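Assemblin (Human herpesvirus 3, PDB 1VZV) is a herpesvirus serine protease, active as a dimer, that probably cleaves the scaffold assembly protein so that the viral capsid can mature. Local coordinates at residues A[76-85]-A[96-104]; A[2-10]-A[151-159]. All coordinates share one frame; numbering follows the deposited sequence.

Contact 1 (A[76-85]-A[96-104]); sequences LFEAAHSNFF and ERALYLVTN
Arg97 lays its methylene chain over Phe85 at the start of the contact. Arg97 CD stands 3.9 Å from the centroid of the Phe85 ring, a CH-pi approach only 13° off the ring normal, while Phe84 CD1 lies over the rim of the opposite face. A bend in the arginine chain at chi3 (-97°) leaves the guanidinium plane well tilted from the ring, and the aliphatic part makes the contact. Arg97 CB also meets Phe77 CE1 at 3.8 Å, and Phe77 CZ continues to Ala98 CB, 4.2 Å away. Tyr100, its CG anti to the backbone N (chi1 177°), swings its ring into the aromatic cluster. Phe85 points an edge at the Tyr100 face in an offset edge-to-face pair, centroids 5.1 Å apart. Leu101 splits its branches: CD1 sits over a face of Phe84, 4.2 Å from the ring centroid, and CD2, whose exact place is less certain, lies near the edges of Phe77 and Phe85. Leu101 and Leu76 run past each other in opposite directions, Leu101 CB 4.2 Å from Leu76 CG. Asn104 ND2 lies over the Tyr100 face opposite Phe85, held there by its hydrogen bond to Tyr100 O (3.1 Å). Helix 70-79, the type I turn at His81-Phe84 and Phe85 after it pack on helix 96-105 without a hydrogen bond between the two segments. Phe84 and Tyr100 extend onto Met200 and Leu201 of the second subunit. Within the chain, Leu76 touches Leu192 of helix 185-197, and Leu99 and Val102 rest on strands 3-8 and 144-146.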
loop_
_atom_site.group_PDB
_atom_site.type_symbol
_atom_site.label_atom_id
_atom_site.label_comp_id
_atom_site.label_asym_id
_atom_site.label_seq_id
_atom_site.Cartn_x
_atom_site.Cartn_y
_atom_site.Cartn_z
ATOM N N LEU A 76 6.915 9.955 4.612
ATOM C CA LEU A 76 7.096 8.528 4.802
ATOM C C LEU A 76 7.391 8.304 6.284
ATOM O O LEU A 76 6.725 7.534 6.951
ATOM C CB LEU A 76 8.266 8.077 3.923
ATOM C CG LEU A 76 8.100 6.939 2.916
ATOM C CD1 LEU A 76 6.705 6.876 2.408
ATOM C CD2 LEU A 76 9.068 7.117 1.764
ATOM N N PHE A 77 8.371 9.022 6.808
ATOM C CA PHE A 77 8.734 8.922 8.215
ATOM C C PHE A 77 7.493 9.088 9.102
ATOM O O PHE A 77 7.335 8.430 10.136
ATOM C CB PHE A 77 9.741 10.014 8.549
ATOM C CG PHE A 77 11.168 9.586 8.439
ATOM C CD1 PHE A 77 11.508 8.241 8.383
ATOM C CD2 PHE A 77 12.181 10.534 8.442
ATOM C CE1 PHE A 77 12.837 7.850 8.333
ATOM C CE2 PHE A 77 13.504 10.156 8.394
ATOM C CZ PHE A 77 13.839 8.812 8.340
ATOM N N GLU A 78 6.651 10.031 8.715
ATOM C CA GLU A 78 5.433 10.292 9.423
ATOM C C GLU A 78 4.568 9.057 9.312
ATOM O O GLU A 78 4.102 8.572 10.321
ATOM C CB GLU A 78 4.738 11.468 8.784
ATOM C CG GLU A 78 3.530 11.981 9.516
ATOM C CD GLU A 78 2.950 13.237 8.846
ATOM O OE1 GLU A 78 2.869 13.270 7.579
ATOM O OE2 GLU A 78 2.587 14.188 9.591
ATOM N N ALA A 79 4.402 8.511 8.102
ATOM C CA ALA A 79 3.553 7.310 7.854
ATOM C C ALA A 79 3.913 6.038 8.645
ATOM O O ALA A 79 3.019 5.274 9.053
ATOM C CB ALA A 79 3.489 6.978 6.337
ATOM N N ALA A 80 5.214 5.795 8.812
ATOM C CA ALA A 80 5.692 4.631 9.536
ATOM C C ALA A 80 5.194 4.698 10.983
ATOM O O ALA A 80 5.137 5.771 11.581
ATOM C CB ALA A 80 7.180 4.593 9.489
ATOM N N HIS A 81 4.799 3.560 11.537
ATOM C CA HIS A 81 4.290 3.517 12.905
ATOM C C HIS A 81 5.432 3.802 13.858
ATOM O O HIS A 81 6.610 3.589 13.512
ATOM C CB HIS A 81 3.754 2.118 13.247
ATOM C CG HIS A 81 2.361 1.846 12.771
ATOM N ND1 HIS A 81 1.849 0.568 12.673
ATOM C CD2 HIS A 81 1.358 2.680 12.405
ATOM C CE1 HIS A 81 0.591 0.628 12.271
ATOM N NE2 HIS A 81 0.271 1.899 12.099
ATOM N N SER A 82 5.067 4.154 15.096
ATOM C CA SER A 82 6.043 4.420 16.168
ATOM C C SER A 82 7.079 3.292 16.335
ATOM O O SER A 82 8.091 3.470 17.030
ATOM C CB SER A 82 5.336 4.623 17.526
ATOM O OG SER A 82 5.190 6.003 17.866
ATOM N N ASN A 83 6.807 2.117 15.772
ATOM C CA ASN A 83 7.765 1.049 15.908
ATOM C C ASN A 83 8.315 0.394 14.655
ATOM O O ASN A 83 8.798 -0.752 14.651
ATOM C CB ASN A 83 7.327 0.074 16.976
ATOM C CG ASN A 83 7.419 0.687 18.354
ATOM O OD1 ASN A 83 6.546 1.484 18.749
ATOM N ND2 ASN A 83 8.525 0.404 19.062
ATOM N N PHE A 84 8.227 1.121 13.558
ATOM C CA PHE A 84 8.845 0.614 12.367
ATOM C C PHE A 84 10.283 0.909 12.825
ATOM O O PHE A 84 10.580 2.029 13.276
ATOM C CB PHE A 84 8.447 1.473 11.163
ATOM C CG PHE A 84 8.732 0.823 9.851
ATOM C CD1 PHE A 84 10.002 0.882 9.299
ATOM C CD2 PHE A 84 7.748 0.092 9.200
ATOM C CE1 PHE A 84 10.289 0.223 8.132
ATOM C CE2 PHE A 84 8.026 -0.570 8.031
ATOM C CZ PHE A 84 9.302 -0.508 7.493
ATOM N N PHE A 85 11.129 -0.108 12.835
ATOM C CA PHE A 85 12.529 0.030 13.278
ATOM C C PHE A 85 12.557 -0.190 14.781
ATOM O O PHE A 85 11.892 0.528 15.521
ATOM C CB PHE A 85 13.146 1.419 12.998
ATOM C CG PHE A 85 13.217 1.789 11.545
ATOM C CD1 PHE A 85 13.988 1.057 10.662
ATOM C CD2 PHE A 85 12.507 2.877 11.060
ATOM C CE1 PHE A 85 14.044 1.406 9.323
ATOM C CE2 PHE A 85 12.557 3.235 9.724
ATOM C CZ PHE A 85 13.320 2.506 8.858
ATOM N N GLU A 96 19.538 6.523 6.835
ATOM C CA GLU A 96 19.543 5.176 6.274
ATOM C C GLU A 96 18.159 4.621 6.557
ATOM O O GLU A 96 17.774 3.579 6.044
ATOM C CB GLU A 96 20.602 4.338 6.973
ATOM C CG GLU A 96 21.949 5.022 6.973
ATOM C CD GLU A 96 22.984 4.266 7.744
ATOM O OE1 GLU A 96 22.658 3.797 8.857
ATOM O OE2 GLU A 96 24.121 4.149 7.231
ATOM N N ARG A 97 17.446 5.311 7.437
ATOM C CA ARG A 97 16.101 4.959 7.774
ATOM C C ARG A 97 15.177 5.496 6.682
ATOM O O ARG A 97 14.116 4.931 6.439
ATOM C CB ARG A 97 15.749 5.515 9.140
ATOM C CG ARG A 97 16.521 4.818 10.235
ATOM C CD ARG A 97 15.768 4.805 11.541
ATOM N NE ARG A 97 16.193 5.887 12.410
ATOM C CZ ARG A 97 16.749 5.703 13.606
ATOM N NH1 ARG A 97 16.907 4.465 14.076
ATOM N NH2 ARG A 97 17.128 6.756 14.345
ATOM N N ALA A 98 15.593 6.553 5.989
ATOM C CA ALA A 98 14.790 7.110 4.902
ATOM C C ALA A 98 14.963 6.106 3.826
ATOM O O ALA A 98 14.006 5.573 3.309
ATOM C CB ALA A 98 15.353 8.438 4.422
ATOM N N LEU A 99 16.223 5.813 3.555
ATOM C CA LEU A 99 16.604 4.860 2.536
ATOM C C LEU A 99 15.930 3.511 2.697
ATOM O O LEU A 99 15.576 2.895 1.718
ATOM C CB LEU A 99 18.119 4.690 2.535
ATOM C CG LEU A 99 18.787 4.017 1.342
ATOM C CD1 LEU A 99 18.507 4.779 0.084
ATOM C CD2 LEU A 99 20.255 3.999 1.588
ATOM N N TYR A 100 15.759 3.046 3.927
ATOM C CA TYR A 100 15.109 1.756 4.198
ATOM C C TYR A 100 13.642 1.756 3.809
ATOM O O TYR A 100 13.123 0.728 3.376
ATOM C CB TYR A 100 15.223 1.377 5.684
ATOM C CG TYR A 100 14.506 0.101 6.018
ATOM C CD1 TYR A 100 13.156 0.105 6.327
ATOM C CD2 TYR A 100 15.163 -1.114 5.964
ATOM C CE1 TYR A 100 12.475 -1.070 6.570
ATOM C CE2 TYR A 100 14.495 -2.302 6.206
ATOM C CZ TYR A 100 13.147 -2.273 6.508
ATOM O OH TYR A 100 12.468 -3.449 6.749
ATOM N N LEU A 101 12.966 2.878 4.079
ATOM C CA LEU A 101 11.550 3.090 3.769
ATOM C C LEU A 101 11.300 3.203 2.262
ATOM O O LEU A 101 10.422 2.539 1.722
ATOM C CB LEU A 101 11.053 4.377 4.435
ATOM C CG LEU A 101 10.359 4.424 5.792
ATOM C CD1 LEU A 101 9.426 3.246 5.932
ATOM C CD2 LEU A 101 11.347 4.431 6.889
ATOM N N VAL A 102 12.075 4.062 1.601
ATOM C CA VAL A 102 11.951 4.308 0.167
ATOM C C VAL A 102 12.294 3.113 -0.698
ATOM O O VAL A 102 11.707 2.949 -1.773
ATOM C CB VAL A 102 12.772 5.536 -0.298
ATOM C CG1 VAL A 102 14.210 5.320 -0.048
ATOM C CG2 VAL A 102 12.565 5.785 -1.760
ATOM N N THR A 103 13.226 2.277 -0.244
ATOM C CA THR A 103 13.599 1.108 -1.018
ATOM C C THR A 103 12.480 0.100 -0.979
ATOM O O THR A 103 12.130 -0.429 -2.007
ATOM C CB THR A 103 14.920 0.447 -0.557
ATOM O OG1 THR A 103 16.004 1.345 -0.766
ATOM C CG2 THR A 103 15.221 -0.760 -1.379
ATOM N N ASN A 104 11.865 -0.119 0.175
ATOM C CA ASN A 104 10.797 -1.108 0.239
ATOM C C ASN A 104 9.432 -0.668 -0.303
ATOM O O ASN A 104 8.654 -1.500 -0.784
ATOM C CB ASN A 104 10.668 -1.677 1.649
ATOM C CG ASN A 104 11.748 -2.694 1.973
ATOM O OD1 ASN A 104 11.560 -3.896 1.811
ATOM N ND2 ASN A 104 12.873 -2.216 2.452
#

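Contact 2 (A[2-10]-A[151-159]); sequences ALYVAGYLA and SSIEPFRVL
Ala6 faces Ser152, Ile153 and Phe156, which gather round its methyl group. Ile153 offers CG2, 3.5 Å from Ala6 CB; with CG1 placed between the backbone N and the carbonyl carbon (chi1 63°), the CG1 branch leads away from the strand, and the Ile153 side chain also touches Leu167 and Leu168 of helix 161-173. Ser152 CB lies 3.9 Å from Ala6 CB. Its hydroxyl comes close to Tyr4 CB but finds its hydrogen-bond partner in Thr148 O, just before helix 149-152, so that the strand meets a polar group already satisfied. The Phe156 ring presents its rim to the strand backbone: Ala6 O lies at the ring edge, near its plane, 3.2 Å from Phe156 CZ, and Gly7 CA is 3.8 Å from the same atom. The contact with Tyr8 is looser, Tyr8 CE2 to Phe156 CD1 being 4.5 Å, and both rings also make edge-to-face pairs with Phe62 of strand 61-67. Tyr8 OH touches Val158 CG2 at 3.4 Å and is hydrogen-bonded to Asp57 OD2. No hydrogen bond joins the two segments directly; strand 3-8 spends its backbone bonds on strands 61-67 and 144-146. A helical turn and the type I turn at Ile153-Phe156 thus cover one side of a strand in the predominantly antiparallel beta barrel characteristic of herpesvirus (family S21) proteases.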
loop_
_atom_site.group_PDB
_atom_site.type_symbol
_atom_site.label_atom_id
_atom_site.label_comp_id
_atom_site.label_asym_id
_atom_site.label_seq_id
_atom_site.Cartn_x
_atom_site.Cartn_y
_atom_site.Cartn_z
ATOM N N ALA A 2 21.215 13.066 0.055
ATOM C CA ALA A 2 20.525 12.524 -1.112
ATOM C C ALA A 2 20.576 11.008 -1.202
ATOM O O ALA A 2 21.219 10.336 -0.409
ATOM C CB ALA A 2 21.085 13.135 -2.398
ATOM N N LEU A 3 19.844 10.482 -2.162
ATOM C CA LEU A 3 19.810 9.072 -2.392
ATOM C C LEU A 3 20.169 8.935 -3.839
ATOM O O LEU A 3 19.845 9.794 -4.651
ATOM C CB LEU A 3 18.405 8.536 -2.194
ATOM C CG LEU A 3 17.902 8.199 -0.789
ATOM C CD1 LEU A 3 18.093 9.402 0.143
ATOM C CD2 LEU A 3 16.429 7.759 -0.871
ATOM N N TYR A 4 20.908 7.890 -4.149
ATOM C CA TYR A 4 21.282 7.625 -5.510
ATOM C C TYR A 4 20.586 6.338 -5.785
ATOM O O TYR A 4 20.520 5.471 -4.914
ATOM C CB TYR A 4 22.782 7.456 -5.626
ATOM C CG TYR A 4 23.473 8.746 -5.382
ATOM C CD1 TYR A 4 23.692 9.197 -4.086
ATOM C CD2 TYR A 4 23.776 9.594 -6.442
ATOM C CE1 TYR A 4 24.169 10.454 -3.847
ATOM C CE2 TYR A 4 24.261 10.869 -6.209
ATOM C CZ TYR A 4 24.448 11.287 -4.908
ATOM O OH TYR A 4 24.890 12.556 -4.671
ATOM N N VAL A 5 19.980 6.264 -6.959
ATOM C CA VAL A 5 19.262 5.083 -7.398
ATOM C C VAL A 5 19.959 4.664 -8.685
ATOM O O VAL A 5 20.365 5.530 -9.466
ATOM C CB VAL A 5 17.816 5.439 -7.740
ATOM C CG1 VAL A 5 17.003 4.196 -7.943
ATOM C CG2 VAL A 5 17.223 6.290 -6.668
ATOM N N ALA A 6 20.153 3.364 -8.880
ATOM C CA ALA A 6 20.785 2.862 -10.094
ATOM C C ALA A 6 20.129 1.532 -10.463
ATOM O O ALA A 6 19.750 0.765 -9.583
ATOM C CB ALA A 6 22.270 2.688 -9.886
ATOM N N GLY A 7 19.937 1.283 -11.753
ATOM C CA GLY A 7 19.314 0.050 -12.195
ATOM C C GLY A 7 19.207 0.101 -13.700
ATOM O O GLY A 7 19.638 1.075 -14.310
ATOM N N TYR A 8 18.665 -0.948 -14.309
ATOM C CA TYR A 8 18.498 -1.007 -15.757
ATOM C C TYR A 8 17.137 -0.493 -16.145
ATOM O O TYR A 8 16.119 -0.936 -15.613
ATOM C CB TYR A 8 18.555 -2.434 -16.258
ATOM C CG TYR A 8 19.854 -3.158 -16.091
ATOM C CD1 TYR A 8 20.847 -3.040 -17.037
ATOM C CD2 TYR A 8 20.034 -4.060 -15.055
ATOM C CE1 TYR A 8 21.961 -3.789 -16.978
ATOM C CE2 TYR A 8 21.151 -4.815 -14.986
ATOM C CZ TYR A 8 22.113 -4.680 -15.958
ATOM O OH TYR A 8 23.230 -5.481 -15.936
ATOM N N LEU A 9 17.103 0.389 -17.126
ATOM C CA LEU A 9 15.832 0.923 -17.582
ATOM C C LEU A 9 15.060 -0.209 -18.250
ATOM O O LEU A 9 13.828 -0.255 -18.172
ATOM C CB LEU A 9 16.072 2.053 -18.586
ATOM C CG LEU A 9 16.081 3.502 -18.107
ATOM C CD1 LEU A 9 16.307 3.564 -16.631
ATOM C CD2 LEU A 9 17.120 4.313 -18.866
ATOM N N ALA A 10 15.795 -1.128 -18.884
ATOM C CA ALA A 10 15.202 -2.262 -19.606
ATOM C C ALA A 10 16.239 -3.315 -20.025
ATOM O O ALA A 10 17.400 -2.988 -20.319
ATOM C CB ALA A 10 14.483 -1.752 -20.853
ATOM N N SER A 151 27.833 3.296 -4.442
ATOM C CA SER A 151 27.170 2.275 -3.638
ATOM C C SER A 151 25.849 1.808 -4.234
ATOM O O SER A 151 25.391 0.688 -3.969
ATOM C CB SER A 151 26.938 2.779 -2.239
ATOM O OG SER A 151 28.183 3.005 -1.641
ATOM N N SER A 152 25.220 2.667 -5.017
ATOM C CA SER A 152 23.963 2.329 -5.640
ATOM C C SER A 152 24.260 1.264 -6.653
ATOM O O SER A 152 23.550 0.276 -6.759
ATOM C CB SER A 152 23.454 3.559 -6.324
ATOM O OG SER A 152 23.642 4.639 -5.434
ATOM N N ILE A 153 25.386 1.433 -7.327
ATOM C CA ILE A 153 25.820 0.511 -8.357
ATOM C C ILE A 153 26.724 -0.591 -7.860
ATOM O O ILE A 153 26.996 -1.538 -8.587
ATOM C CB ILE A 153 26.587 1.235 -9.470
ATOM C CG1 ILE A 153 27.864 1.862 -8.913
ATOM C CG2 ILE A 153 25.707 2.291 -10.117
ATOM C CD1 ILE A 153 28.726 2.468 -9.987
ATOM N N GLU A 154 27.196 -0.483 -6.634
ATOM C CA GLU A 154 28.084 -1.502 -6.126
ATOM C C GLU A 154 27.605 -2.967 -6.159
ATOM O O GLU A 154 28.427 -3.865 -6.408
ATOM C CB GLU A 154 28.542 -1.143 -4.739
ATOM C CG GLU A 154 29.568 -2.088 -4.262
ATOM C CD GLU A 154 29.573 -2.213 -2.774
ATOM O OE1 GLU A 154 28.527 -2.651 -2.230
ATOM O OE2 GLU A 154 30.620 -1.889 -2.157
ATOM N N PRO A 155 26.292 -3.237 -5.883
ATOM C CA PRO A 155 25.674 -4.581 -5.872
ATOM C C PRO A 155 25.285 -5.305 -7.158
ATOM O O PRO A 155 24.820 -6.439 -7.081
ATOM C CB PRO A 155 24.442 -4.383 -4.994
ATOM C CG PRO A 155 24.053 -2.989 -5.280
ATOM C CD PRO A 155 25.377 -2.271 -5.232
ATOM N N PHE A 156 25.383 -4.658 -8.315
ATOM C CA PHE A 156 25.051 -5.314 -9.582
ATOM C C PHE A 156 26.231 -6.196 -9.957
ATOM O O PHE A 156 27.170 -5.714 -10.569
ATOM C CB PHE A 156 24.826 -4.266 -10.659
ATOM C CG PHE A 156 23.630 -3.406 -10.405
ATOM C CD1 PHE A 156 22.372 -3.812 -10.821
ATOM C CD2 PHE A 156 23.744 -2.237 -9.667
ATOM C CE1 PHE A 156 21.261 -3.085 -10.498
ATOM C CE2 PHE A 156 22.625 -1.503 -9.342
ATOM C CZ PHE A 156 21.384 -1.931 -9.757
ATOM N N ARG A 157 26.168 -7.489 -9.623
ATOM C CA ARG A 157 27.274 -8.431 -9.865
ATOM C C ARG A 157 27.757 -8.672 -11.276
ATOM O O ARG A 157 28.862 -9.168 -11.475
ATOM C CB ARG A 157 26.985 -9.773 -9.208
ATOM C CG ARG A 157 26.686 -9.708 -7.695
ATOM C CD ARG A 157 26.876 -11.097 -7.066
ATOM N NE ARG A 157 26.142 -11.305 -5.813
ATOM C CZ ARG A 157 26.224 -12.417 -5.075
ATOM N NH1 ARG A 157 27.024 -13.413 -5.457
ATOM N NH2 ARG A 157 25.518 -12.537 -3.951
ATOM N N VAL A 158 26.904 -8.369 -12.247
ATOM C CA VAL A 158 27.233 -8.538 -13.672
ATOM C C VAL A 158 27.823 -7.268 -14.331
ATOM O O VAL A 158 28.665 -7.352 -15.231
ATOM C CB VAL A 158 25.988 -9.008 -14.507
ATOM C CG1 VAL A 158 25.567 -10.419 -14.096
ATOM C CG2 VAL A 158 24.815 -8.020 -14.320
ATOM N N LEU A 159 27.378 -6.103 -13.876
ATOM C CA LEU A 159 27.838 -4.839 -14.415
ATOM C C LEU A 159 29.361 -4.746 -14.332
ATOM O O LEU A 159 29.945 -4.798 -13.263
ATOM C CB LEU A 159 27.174 -3.687 -13.660
ATOM C CG LEU A 159 27.400 -2.310 -14.268
ATOM C CD1 LEU A 159 26.707 -2.266 -15.617
ATOM C CD2 LEU A 159 26.915 -1.203 -13.345
#

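Overall arrangement
The centres of contacts 1 and 2 are 21 Å apart, and strand 3-8 joins them. Leu3, just ahead of the part covered by 151-159, receives helix 96-105: Val102 CG1 is 3.4 Å from Leu3 CD2 and Leu99 CD1 3.6 Å from Leu3 CG. Contact 2 belongs to the interior, its centre about 8 Å from that of the chain, whereas contact 1 lies about 17 Å out, at the dimer interface. The catalytic triad is His42, Ser110 and His129; the Val5 side chain is about 11 Å from that of Ser110. Contact 1 is remote from its own triad, yet His81 hydrogen-bonds Asp41 of the second subunit, the residue preceding that subunit's His42.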